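Local coordinates for endo-b-1,4-glucanase (Nasutitermes takasagoensis, PDB 1KS8), which probably hydrolyses internal beta-1,4-glucosidic linkages in cellulose and related beta-glucans, as a family 9 glycoside hydrolase, at residues A[23-28]-A[96-101]; A[52-57]-A[62-67]. All blocks are in the same frame, centred on the assembly; numbering follows the deposited sequence.

Interaction 1 of 2, residues A[23-28]-A[96-101]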
# COMPACT_ATOMS: atom_id res chain seq x y z
N ARG A 23 -11.25 -3.03 -16.54
CA ARG A 23 -11.74 -4.29 -17.09
C ARG A 23 -11.09 -5.45 -16.34
O ARG A 23 -9.86 -5.58 -16.34
CB ARG A 23 -11.41 -4.38 -18.58
CG ARG A 23 -12.05 -5.57 -19.28
CD ARG A 23 -11.82 -5.55 -20.79
NE ARG A 23 -12.44 -4.40 -21.44
CZ ARG A 23 -11.89 -3.20 -21.55
NH1 ARG A 23 -10.68 -2.97 -21.04
NH2 ARG A 23 -12.54 -2.21 -22.15
N LEU A 24 -11.91 -6.27 -15.70
CA LEU A 24 -11.40 -7.40 -14.93
C LEU A 24 -11.09 -8.60 -15.81
O LEU A 24 -11.79 -8.87 -16.79
CB LEU A 24 -12.41 -7.78 -13.84
CG LEU A 24 -12.81 -6.59 -12.96
CD1 LEU A 24 -13.83 -7.04 -11.93
CD2 LEU A 24 -11.57 -6.00 -12.27
N PRO A 25 -10.03 -9.35 -15.47
CA PRO A 25 -9.62 -10.53 -16.24
C PRO A 25 -10.58 -11.71 -16.13
O PRO A 25 -11.35 -11.81 -15.17
CB PRO A 25 -8.24 -10.84 -15.68
CG PRO A 25 -8.40 -10.48 -14.24
CD PRO A 25 -9.13 -9.15 -14.32
N ALA A 26 -10.52 -12.59 -17.12
CA ALA A 26 -11.38 -13.77 -17.14
C ALA A 26 -11.15 -14.66 -15.93
O ALA A 26 -12.06 -15.34 -15.47
CB ALA A 26 -11.14 -14.56 -18.43
N ASP A 27 -9.92 -14.66 -15.40
CA ASP A 27 -9.62 -15.49 -14.25
C ASP A 27 -9.79 -14.80 -12.90
O ASP A 27 -9.25 -15.26 -11.89
CB ASP A 27 -8.20 -16.06 -14.37
CG ASP A 27 -7.12 -15.00 -14.30
OD1 ASP A 27 -7.45 -13.80 -14.13
OD2 ASP A 27 -5.93 -15.36 -14.42
N GLN A 28 -10.54 -13.70 -12.88
CA GLN A 28 -10.80 -12.97 -11.65
C GLN A 28 -11.41 -13.95 -10.64
O GLN A 28 -12.28 -14.74 -11.00
CB GLN A 28 -11.79 -11.83 -11.92
CG GLN A 28 -12.33 -11.12 -10.68
CD GLN A 28 -11.49 -9.94 -10.23
OE1 GLN A 28 -11.83 -9.28 -9.23
NE2 GLN A 28 -10.41 -9.65 -10.94
N VAL A 96 0.98 -6.80 -8.14
CA VAL A 96 1.92 -5.72 -8.38
C VAL A 96 1.71 -5.16 -9.79
O VAL A 96 1.62 -3.95 -9.99
CB VAL A 96 3.38 -6.22 -8.25
CG1 VAL A 96 4.35 -5.16 -8.75
CG2 VAL A 96 3.67 -6.56 -6.80
N LYS A 97 1.59 -6.06 -10.77
CA LYS A 97 1.40 -5.64 -12.15
C LYS A 97 0.12 -4.86 -12.38
O LYS A 97 0.06 -3.99 -13.26
CB LYS A 97 1.46 -6.86 -13.08
CG LYS A 97 1.53 -6.51 -14.56
CD LYS A 97 1.88 -7.74 -15.39
CE LYS A 97 2.12 -7.39 -16.85
NZ LYS A 97 0.89 -6.88 -17.52
N TRP A 98 -0.92 -5.14 -11.60
CA TRP A 98 -2.17 -4.42 -11.79
C TRP A 98 -1.92 -2.93 -11.53
O TRP A 98 -2.50 -2.07 -12.18
CB TRP A 98 -3.26 -4.94 -10.85
CG TRP A 98 -4.62 -4.49 -11.28
CD1 TRP A 98 -5.26 -3.33 -10.93
CD2 TRP A 98 -5.47 -5.15 -12.22
NE1 TRP A 98 -6.45 -3.23 -11.61
CE2 TRP A 98 -6.60 -4.33 -12.41
CE3 TRP A 98 -5.38 -6.35 -12.94
CZ2 TRP A 98 -7.64 -4.67 -13.28
CZ3 TRP A 98 -6.41 -6.69 -13.81
CH2 TRP A 98 -7.53 -5.85 -13.97
N ALA A 99 -1.05 -2.64 -10.58
CA ALA A 99 -0.72 -1.27 -10.25
C ALA A 99 0.26 -0.66 -11.26
O ALA A 99 0.04 0.43 -11.77
CB ALA A 99 -0.14 -1.18 -8.84
N THR A 100 1.34 -1.38 -11.56
CA THR A 100 2.34 -0.84 -12.48
C THR A 100 1.84 -0.66 -13.92
O THR A 100 2.29 0.25 -14.61
CB THR A 100 3.65 -1.66 -12.45
OG1 THR A 100 3.38 -3.04 -12.74
CG2 THR A 100 4.29 -1.57 -11.06
N ASP A 101 0.92 -1.51 -14.37
CA ASP A 101 0.38 -1.35 -15.72
C ASP A 101 -0.30 0.01 -15.77
O ASP A 101 -0.24 0.72 -16.78
CB ASP A 101 -0.65 -2.42 -16.05
CG ASP A 101 -0.02 -3.73 -16.48
OD1 ASP A 101 1.19 -3.75 -16.77
OD2 ASP A 101 -0.76 -4.73 -16.56
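Leu24 and Trp98 mark the nearest approach of the two backbones, yet their CA atoms remain 10.2 Å apart, so the irregular segment 23-28 and the helical segment 96-101 meet through one long side chain. Trp98 supplies it: CG lies anti to the backbone N (chi1 -164°), which sends the indole out from helix 89-106 to meet the loop with its six-membered ring. At the ring edge, close to its plane, CH2 comes within 3.3 Å of Arg23 O, placing the carbonyl against a polarised aromatic C-H. The Pro25 and Trp98 side chains come at each other from opposite directions, with Pro25 CD 3.7 Å from Trp98 CH2 and equally near CZ3, while Leu24 CD2 makes a looser apolar contact with Trp98 CZ2 at 4.3 Å. No hydrogen bond joins the segments; the indole NE1 instead bonds to Gly51 O, which helps fix the ring's rotation, and Arg20 adds a cation-pi contact. With an alanine here, Pro25 and Leu24 would probably face a gap, and Gly51 O would lose its N-H donor and Arg20 the ring it meets. Pro25 also begins a type I beta turn that runs to Gln28, closed by Gln28 N to Pro25 O at 3.1 Å. This surface contact, away from the annotated sites, is loop-on-helix packing in the (alpha/alpha)6 fold: the loop after helix 5-18 is laid against helix 89-106 through a single tryptophan.

Interaction 2 of 2, residues A[52-57]-A[62-67]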
# COMPACT_ATOMS: atom_id res chain seq x y z
N TYR A 52 -5.91 0.53 -9.00
CA TYR A 52 -6.72 0.19 -7.83
C TYR A 52 -7.55 1.34 -7.28
O TYR A 52 -7.09 2.48 -7.24
CB TYR A 52 -5.83 -0.28 -6.68
CG TYR A 52 -5.15 -1.61 -6.86
CD1 TYR A 52 -5.88 -2.79 -6.83
CD2 TYR A 52 -3.77 -1.69 -7.03
CE1 TYR A 52 -5.26 -4.02 -6.96
CE2 TYR A 52 -3.13 -2.92 -7.16
CZ TYR A 52 -3.89 -4.08 -7.12
OH TYR A 52 -3.27 -5.30 -7.23
N PHE A 53 -8.77 1.03 -6.86
CA PHE A 53 -9.61 2.01 -6.20
C PHE A 53 -8.89 2.12 -4.86
O PHE A 53 -8.39 1.12 -4.34
CB PHE A 53 -11.03 1.47 -6.02
CG PHE A 53 -11.81 1.40 -7.30
CD1 PHE A 53 -11.92 2.51 -8.13
CD2 PHE A 53 -12.47 0.23 -7.66
CE1 PHE A 53 -12.69 2.46 -9.30
CE2 PHE A 53 -13.24 0.17 -8.82
CZ PHE A 53 -13.35 1.29 -9.64
N ASP A 54 -8.84 3.32 -4.29
CA ASP A 54 -8.09 3.51 -3.06
C ASP A 54 -8.55 2.78 -1.81
O ASP A 54 -7.78 2.07 -1.17
CB ASP A 54 -8.00 5.00 -2.73
CG ASP A 54 -7.15 5.26 -1.51
OD1 ASP A 54 -5.94 4.97 -1.55
OD2 ASP A 54 -7.70 5.76 -0.50
N ALA A 55 -9.82 2.97 -1.45
CA ALA A 55 -10.34 2.38 -0.23
C ALA A 55 -11.76 1.88 -0.41
O ALA A 55 -12.00 0.97 -1.20
CB ALA A 55 -10.27 3.43 0.88
N GLY A 56 -12.70 2.46 0.33
CA GLY A 56 -14.09 2.06 0.20
C GLY A 56 -14.78 2.90 -0.87
O GLY A 56 -15.97 2.73 -1.13
N ASP A 57 -14.00 3.79 -1.47
CA ASP A 57 -14.45 4.71 -2.52
C ASP A 57 -13.94 4.24 -3.88
O ASP A 57 -13.39 3.15 -4.00
CB ASP A 57 -13.93 6.12 -2.22
CG ASP A 57 -12.42 6.19 -2.09
OD1 ASP A 57 -11.76 5.13 -1.99
OD2 ASP A 57 -11.87 7.32 -2.08
N GLY A 62 -3.11 8.31 -6.64
CA GLY A 62 -1.79 7.84 -7.02
C GLY A 62 -0.70 7.69 -5.97
O GLY A 62 0.14 6.80 -6.09
N PHE A 63 -0.69 8.54 -4.96
CA PHE A 63 0.35 8.47 -3.95
C PHE A 63 0.22 7.18 -3.13
O PHE A 63 1.14 6.36 -3.11
CB PHE A 63 0.30 9.73 -3.07
CG PHE A 63 1.53 9.95 -2.23
CD1 PHE A 63 2.77 9.48 -2.64
CD2 PHE A 63 1.45 10.68 -1.05
CE1 PHE A 63 3.92 9.72 -1.88
CE2 PHE A 63 2.59 10.94 -0.29
CZ PHE A 63 3.83 10.45 -0.70
N PRO A 64 -0.93 6.97 -2.47
CA PRO A 64 -1.01 5.71 -1.72
C PRO A 64 -1.01 4.48 -2.62
O PRO A 64 -0.60 3.41 -2.19
CB PRO A 64 -2.32 5.86 -0.92
CG PRO A 64 -3.13 6.80 -1.76
CD PRO A 64 -2.10 7.82 -2.20
N MET A 65 -1.44 4.62 -3.88
CA MET A 65 -1.44 3.46 -4.77
C MET A 65 -0.00 3.06 -5.09
O MET A 65 0.31 1.87 -5.14
CB MET A 65 -2.18 3.76 -6.08
CG MET A 65 -2.66 2.48 -6.76
SD MET A 65 -3.13 2.65 -8.50
CE MET A 65 -4.35 3.97 -8.40
N ALA A 66 0.86 4.04 -5.32
CA ALA A 66 2.26 3.77 -5.62
C ALA A 66 2.94 3.15 -4.40
O ALA A 66 3.69 2.18 -4.52
CB ALA A 66 2.97 5.05 -6.04
N TYR A 67 2.67 3.72 -3.23
CA TYR A 67 3.24 3.22 -1.99
C TYR A 67 2.85 1.75 -1.82
O TYR A 67 3.68 0.90 -1.48
CB TYR A 67 2.70 4.02 -0.80
CG TYR A 67 2.86 3.31 0.53
CD1 TYR A 67 4.08 3.32 1.21
CD2 TYR A 67 1.81 2.58 1.07
CE1 TYR A 67 4.25 2.61 2.40
CE2 TYR A 67 1.96 1.87 2.25
CZ TYR A 67 3.18 1.88 2.91
OH TYR A 67 3.33 1.15 4.07
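Met65 and Tyr52 make the denser half of this contact. Met65 reaches out with CG anti to the backbone N (chi1 -158°) and then bends at chi3 (-55°), bringing SD and CE up to the Tyr52 backbone. SD accepts a weak but nearly straight hydrogen bond from Tyr52 N at 3.5 Å, and CE lies 3.3 Å from Tyr52 O. The Met65 CG, 4.2 Å from Tyr52 CB, sits at the tyrosine ring edge near its plane. The thinner half is a crossing at about a right angle, where Asp54 OD1 comes 3.4 Å from Pro64 CG. Beyond it the chain diverges, and Ala55 to Asp57 make no contact with 62-67. There Ala55 N bonds to Asp57 OD1 at 3.0 Å, and Ala55 packs on Glu412, a predicted active-site residue. All four touching residues are buried, so looseness here means fewer contacts rather than a solvent-facing side. The chemistry implies that the thioether, on the Tyr52 backbone just before the Asp-Ala-Gly-Asp sequence characteristic of family 9, and the pyrrolidine, at its first carboxylate, probably help to position it, while hydrogen bonds with Tyr206 at Asp54 OD2 and His124 at Asp57 OD2 supply polar partners from elsewhere in the fold.

Tyr52 joins the two interactions, whose centres lie 15 Å apart: its OH packs 3.6 Å from Trp98 CB and bonds to Ala95 O, its CE2 lies 3.8 Å from Ala99 CB, and the Tyr52 and Trp98 rings meet with planes at about 45°. Both segments of interaction 2 fall in the chain between residues 28 and 96, the ends that interaction 1 brings together. Their settings differ: interaction 1 is superficial, whereas in interaction 2 the side chain of Asp54 is about 5 Å from that of Glu412, predicted to be catalytic, and the side chain of Pro64 is about 8 Å from that of Asp254, a calcium ligand in another structure of this protein, with none bound here.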